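Local coordinates for PilY2 protein (Pseudomonas aeruginosa, PDB 3TDQ), which probably takes part in the biogenesis of type 4 fimbriae, as a pilus assembly protein, at residues L32-V37 against P42-V47; V23-R28 against S64-I69. All coordinates share one frame; numbering follows the deposited sequence. Where two conformers were deposited one is given.

Contact 1 lies in the connection between strands 28-31 and 52-58, and contact 2 joins strands 22-25 and 65-71 of the five-stranded antiparallel sheet. Both are largely buried, but contact 1 runs out to an exposed asparagine, whereas contact 2 is made by core residues alone. Their chemistry differs accordingly: a backbone hydrogen bond and a bridging water accompany the leucine packing of contact 1, while only aliphatic side chains meet across contact 2. Along the chain the first is nested inside the loop closed by the second, and they touch at several points, among them Thr36 OG1 with Ile66 O and Ser43 CB with Ile69 CG2 at 3.4 Å. Each also reaches the second subunit.

Contact 1 (L32-V37 against P42-V47); sequences LPNSTV and PSLFQV
Thr36 and Ser43 join the two loop segments where Val37 and Pro42 form an antiparallel, non-hydrogen-bonded pair, Ser43 N donating to Thr36 O at 2.9 Å with an N-H...O angle of 164°. Thr36 O also accepts a hydrogen bond from a water 2.7 Å away and a CA-H...O contact from Pro42. That water also donates to Pro33 O and accepts from Leu44 N, so it ties the 33-36 type I turn to the first residues of the 42-47 segment. Val37 N bonds to Asn39 OD1 of the second subunit. Farther in, Leu32 lies alongside the backbone of Leu44. With CG anti to the backbone N (chi1 -178°), Leu32 brings CD2 over Leu44 CA at 3.7 Å. Leu32 CD2 also reaches Val47 CG2 at 4.0 Å, while Leu32 CB meets Leu44 CD1 at 4.1 Å. The second methyl of Leu44, CD2, lies 3.8 Å from Asn34 OD1, the two side chains crossing at a slant; that amide oxygen is held by Asn21 ND2, which also bonds to Leu32 O. If the chain follows the OB fold, as its family suggests, the 32-51 connection lies where many such folds carry a helix between strands three and four. Leu44 and Val47 pack on Val16 of strand 6-17, Leu32 and Val47 on Val23 of strand 22-25, and Ser43 on strand 65-71.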
loop_
_atom_site.group_PDB
_atom_site.type_symbol
_atom_site.label_atom_id
_atom_site.label_comp_id
_atom_site.label_asym_id
_atom_site.label_seq_id
_atom_site.Cartn_x
_atom_site.Cartn_y
_atom_site.Cartn_z
ATOM N N LEU A 32 4.761 10.071 12.007
ATOM C CA LEU A 32 3.578 9.515 11.365
ATOM C C LEU A 32 2.406 10.437 11.774
ATOM O O LEU A 32 1.793 10.239 12.818
ATOM C CB LEU A 32 3.371 8.038 11.730
ATOM C CG LEU A 32 2.192 7.295 11.086
ATOM C CD1 LEU A 32 2.137 7.487 9.569
ATOM C CD2 LEU A 32 2.298 5.817 11.382
ATOM N N PRO A 33 2.186 11.531 11.015
ATOM C CA PRO A 33 1.162 12.515 11.411
ATOM C C PRO A 33 -0.239 11.980 11.209
ATOM O O PRO A 33 -0.430 11.021 10.463
ATOM C CB PRO A 33 1.451 13.732 10.496
ATOM C CG PRO A 33 2.100 13.170 9.310
ATOM C CD PRO A 33 2.846 11.917 9.754
ATOM N N ASN A 34 -1.223 12.602 11.876
ATOM C CA ASN A 34 -2.645 12.206 11.757
ATOM C C ASN A 34 -3.163 12.368 10.322
ATOM O O ASN A 34 -4.124 11.720 9.960
ATOM C CB ASN A 34 -3.507 13.068 12.713
ATOM C CG ASN A 34 -3.218 12.881 14.194
ATOM O OD1 ASN A 34 -2.513 11.931 14.621
ATOM N ND2 ASN A 34 -3.721 13.823 15.001
ATOM N N SER A 35 -2.507 13.230 9.507
ATOM C CA SER A 35 -2.871 13.493 8.111
ATOM C C SER A 35 -2.526 12.303 7.185
ATOM O O SER A 35 -3.020 12.282 6.068
ATOM C CB SER A 35 -2.211 14.786 7.623
ATOM O OG SER A 35 -0.797 14.706 7.715
ATOM N N THR A 36 -1.733 11.296 7.646
ATOM C CA THR A 36 -1.455 10.079 6.850
ATOM C C THR A 36 -2.626 9.181 7.152
ATOM O O THR A 36 -2.693 8.561 8.232
ATOM C CB THR A 36 -0.084 9.502 7.187
ATOM O OG1 THR A 36 0.859 10.542 6.915
ATOM C CG2 THR A 36 0.240 8.213 6.385
ATOM N N VAL A 37 -3.584 9.154 6.221
ATOM C CA VAL A 37 -4.868 8.487 6.367
ATOM C C VAL A 37 -5.107 7.477 5.225
ATOM O O VAL A 37 -4.779 7.742 4.071
ATOM C CB VAL A 37 -5.986 9.580 6.430
ATOM C CG1 VAL A 37 -7.378 8.980 6.547
ATOM C CG2 VAL A 37 -5.750 10.586 7.548
ATOM N N PRO A 42 -6.621 7.390 10.456
ATOM C CA PRO A 42 -5.173 7.672 10.528
ATOM C C PRO A 42 -4.370 6.381 10.673
ATOM O O PRO A 42 -4.677 5.527 11.519
ATOM C CB PRO A 42 -5.033 8.592 11.759
ATOM C CG PRO A 42 -6.384 9.163 11.947
ATOM C CD PRO A 42 -7.352 8.080 11.532
ATOM N N SER A 43 -3.366 6.203 9.804
ATOM C CA SER A 43 -2.510 4.996 9.818
ATOM C C SER A 43 -1.775 4.817 11.156
ATOM O O SER A 43 -1.410 3.700 11.512
ATOM C CB SER A 43 -1.495 5.042 8.679
ATOM O OG SER A 43 -2.151 5.160 7.425
ATOM N N LEU A 44 -1.565 5.923 11.899
ATOM C CA LEU A 44 -0.923 5.899 13.213
ATOM C C LEU A 44 -1.639 4.924 14.182
ATOM O O LEU A 44 -0.986 4.279 14.994
ATOM C CB LEU A 44 -0.927 7.329 13.796
ATOM C CG LEU A 44 -0.250 7.523 15.162
ATOM C CD1 LEU A 44 1.249 7.266 15.096
ATOM C CD2 LEU A 44 -0.535 8.904 15.708
ATOM N N PHE A 45 -2.966 4.788 14.056
ATOM C CA PHE A 45 -3.752 3.928 14.931
ATOM C C PHE A 45 -3.986 2.541 14.343
ATOM O O PHE A 45 -4.546 1.692 15.028
ATOM C CB PHE A 45 -5.089 4.605 15.287
ATOM C CG PHE A 45 -4.861 5.852 16.112
ATOM C CD1 PHE A 45 -4.682 5.773 17.493
ATOM C CD2 PHE A 45 -4.812 7.107 15.508
ATOM C CE1 PHE A 45 -4.450 6.929 18.254
ATOM C CE2 PHE A 45 -4.563 8.260 16.264
ATOM C CZ PHE A 45 -4.403 8.167 17.635
ATOM N N GLN A 46 -3.499 2.281 13.118
ATOM C CA GLN A 46 -3.623 0.983 12.449
ATOM C C GLN A 46 -2.357 0.143 12.609
ATOM O O GLN A 46 -2.458 -1.076 12.789
ATOM C CB GLN A 46 -3.933 1.169 10.952
ATOM C CG GLN A 46 -5.283 1.835 10.695
ATOM C CD GLN A 46 -6.448 1.121 11.340
ATOM O OE1 GLN A 46 -6.837 0.013 10.941
ATOM N NE2 GLN A 46 -7.086 1.777 12.290
ATOM N N VAL A 47 -1.167 0.778 12.519
ATOM C CA VAL A 47 0.098 0.061 12.696
ATOM C C VAL A 47 0.241 -0.356 14.164
ATOM O O VAL A 47 -0.255 0.323 15.058
ATOM C CB VAL A 47 1.351 0.821 12.182
ATOM C CG1 VAL A 47 1.287 1.004 10.668
ATOM C CG2 VAL A 47 1.561 2.159 12.899
HETATM O O HOH W 1 -1.573 8.596 10.700
#

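Contact 2 (V23-R28 against S64-I69); sequences VDIDHR and STITDI
Ile66 O accepts a probable hydrogen bond from Thr36 OG1, tying strand 65-69 to the adjoining loop while the Ile66 side chain turns to strand 23-25. The two strand segments run nearly perpendicular, at 87°, with their axes 10.4 Å apart, a gap bridged mainly by the isoleucine side chains. Ile25 and Ile66 approach tip to tip, their CD1 methyls 3.7 Å apart. Both side chains are extended (chi2 166° for Ile25), which carries each terminal methyl well clear of its own strand. Ile25 CD1 also meets Ile69 CD1 end-on at 4.2 Å, and the Val23 and Ile66 side chains cross at about a right angle, Val23 CG1 lying 4.0 Å from Ile66 CD1. Beyond Ile25 the chain reverses in a type I' turn, where Arg28 NH1 donates to Asp26 O at 2.8 Å, nearly in the guanidinium plane. Tyr55 touches all three isoleucines, and Tyr30 packs against Val23, Ile25 and Ile66. Such steeply crossed strands around one apolar interior are consistent with the OB-like fold suggested by the family. Since the contact consists of buried methyl groups, its cohesion probably comes from hydrophobic burial and close fit, without directional bonds between the strands.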
loop_
_atom_site.group_PDB
_atom_site.type_symbol
_atom_site.label_atom_id
_atom_site.label_comp_id
_atom_site.label_asym_id
_atom_site.label_seq_id
_atom_site.Cartn_x
_atom_site.Cartn_y
_atom_site.Cartn_z
ATOM N N VAL A 23 6.588 6.518 14.937
ATOM C CA VAL A 23 6.572 5.103 14.654
ATOM C C VAL A 23 8.041 4.637 14.566
ATOM O O VAL A 23 8.903 5.305 13.980
ATOM C CB VAL A 23 5.707 4.721 13.425
ATOM C CG1 VAL A 23 6.332 5.184 12.108
ATOM C CG2 VAL A 23 5.445 3.215 13.382
ATOM N N ASP A 24 8.305 3.523 15.217
ATOM C CA ASP A 24 9.617 2.886 15.240
ATOM C C ASP A 24 9.553 1.676 14.298
ATOM O O ASP A 24 8.814 0.713 14.551
ATOM C CB ASP A 24 9.959 2.508 16.694
ATOM C CG ASP A 24 11.091 1.543 16.957
ATOM O OD1 ASP A 24 11.675 1.015 15.976
ATOM O OD2 ASP A 24 11.362 1.277 18.140
ATOM N N ILE A 25 10.324 1.744 13.214
ATOM C CA ILE A 25 10.435 0.698 12.190
ATOM C C ILE A 25 11.900 0.281 12.120
ATOM O O ILE A 25 12.755 1.118 11.800
ATOM C CB ILE A 25 9.897 1.181 10.796
ATOM C CG1 ILE A 25 8.413 1.626 10.890
ATOM C CG2 ILE A 25 10.071 0.085 9.718
ATOM C CD1 ILE A 25 7.928 2.422 9.676
ATOM N N ASP A 26 12.196 -1.005 12.447
ATOM C CA ASP A 26 13.573 -1.552 12.437
ATOM C C ASP A 26 14.539 -0.652 13.253
ATOM O O ASP A 26 15.692 -0.464 12.859
ATOM C CB ASP A 26 14.110 -1.744 10.996
ATOM C CG ASP A 26 13.313 -2.698 10.091
ATOM O OD1 ASP A 26 12.539 -3.520 10.624
ATOM O OD2 ASP A 26 13.497 -2.633 8.853
ATOM N N HIS A 27 14.054 -0.106 14.392
ATOM C CA HIS A 27 14.822 0.714 15.349
ATOM C C HIS A 27 15.186 2.103 14.816
ATOM O O HIS A 27 16.013 2.778 15.427
ATOM C CB HIS A 27 16.077 -0.031 15.869
ATOM C CG HIS A 27 15.803 -1.472 16.161
ATOM N ND1 HIS A 27 14.932 -1.850 17.174
ATOM C CD2 HIS A 27 16.221 -2.580 15.504
ATOM C CE1 HIS A 27 14.876 -3.172 17.121
ATOM N NE2 HIS A 27 15.643 -3.655 16.135
ATOM N N ARG A 28 14.561 2.539 13.711
ATOM C CA ARG A 28 14.663 3.918 13.197
ATOM C C ARG A 28 13.343 4.617 13.525
ATOM O O ARG A 28 12.319 3.938 13.623
ATOM C CB ARG A 28 14.952 3.967 11.685
ATOM C CG ARG A 28 16.409 3.693 11.298
ATOM C CD ARG A 28 16.732 2.217 11.261
ATOM N NE ARG A 28 18.129 1.970 10.902
ATOM C CZ ARG A 28 18.717 0.782 10.953
ATOM N NH1 ARG A 28 18.045 -0.283 11.380
ATOM N NH2 ARG A 28 19.991 0.653 10.609
ATOM N N SER A 64 11.945 12.131 9.589
ATOM C CA SER A 64 11.324 12.143 8.257
ATOM C C SER A 64 9.877 11.694 8.380
ATOM O O SER A 64 9.535 10.950 9.306
ATOM C CB SER A 64 12.109 11.297 7.270
ATOM O OG SER A 64 13.261 12.054 6.910
ATOM N N THR A 65 9.009 12.234 7.510
ATOM C CA THR A 65 7.567 12.076 7.605
ATOM C C THR A 65 7.030 11.026 6.649
ATOM O O THR A 65 7.196 11.157 5.440
ATOM C CB THR A 65 6.902 13.447 7.342
ATOM O OG1 THR A 65 7.420 14.381 8.279
ATOM C CG2 THR A 65 5.381 13.416 7.492
ATOM N N ILE A 66 6.345 10.013 7.199
ATOM C CA ILE A 66 5.701 8.977 6.394
ATOM C C ILE A 66 4.346 9.535 5.953
ATOM O O ILE A 66 3.511 9.879 6.803
ATOM C CB ILE A 66 5.587 7.619 7.155
ATOM C CG1 ILE A 66 6.983 6.963 7.325
ATOM C CG2 ILE A 66 4.608 6.674 6.413
ATOM C CD1 ILE A 66 7.022 5.720 8.252
ATOM N N THR A 67 4.142 9.638 4.627
ATOM C CA THR A 67 2.887 10.164 4.073
ATOM C C THR A 67 2.048 9.040 3.465
ATOM O O THR A 67 0.900 9.272 3.095
ATOM C CB THR A 67 3.161 11.276 3.032
ATOM O OG1 THR A 67 3.956 10.721 1.989
ATOM C CG2 THR A 67 3.862 12.487 3.644
ATOM N N ASP A 68 2.607 7.819 3.393
ATOM C CA ASP A 68 1.924 6.650 2.810
ATOM C C ASP A 68 2.472 5.380 3.438
ATOM O O ASP A 68 3.687 5.163 3.408
ATOM C CB ASP A 68 2.130 6.623 1.264
ATOM C CG ASP A 68 1.232 5.652 0.493
ATOM O OD1 ASP A 68 0.371 5.007 1.120
ATOM O OD2 ASP A 68 1.380 5.560 -0.745
ATOM N N ILE A 69 1.609 4.565 4.056
ATOM C CA ILE A 69 2.104 3.324 4.675
ATOM C C ILE A 69 1.085 2.195 4.467
ATOM O O ILE A 69 -0.114 2.391 4.652
ATOM C CB ILE A 69 2.505 3.529 6.167
ATOM C CG1 ILE A 69 3.175 2.262 6.775
ATOM C CG2 ILE A 69 1.345 4.085 7.020
ATOM C CD1 ILE A 69 4.043 2.544 8.090
#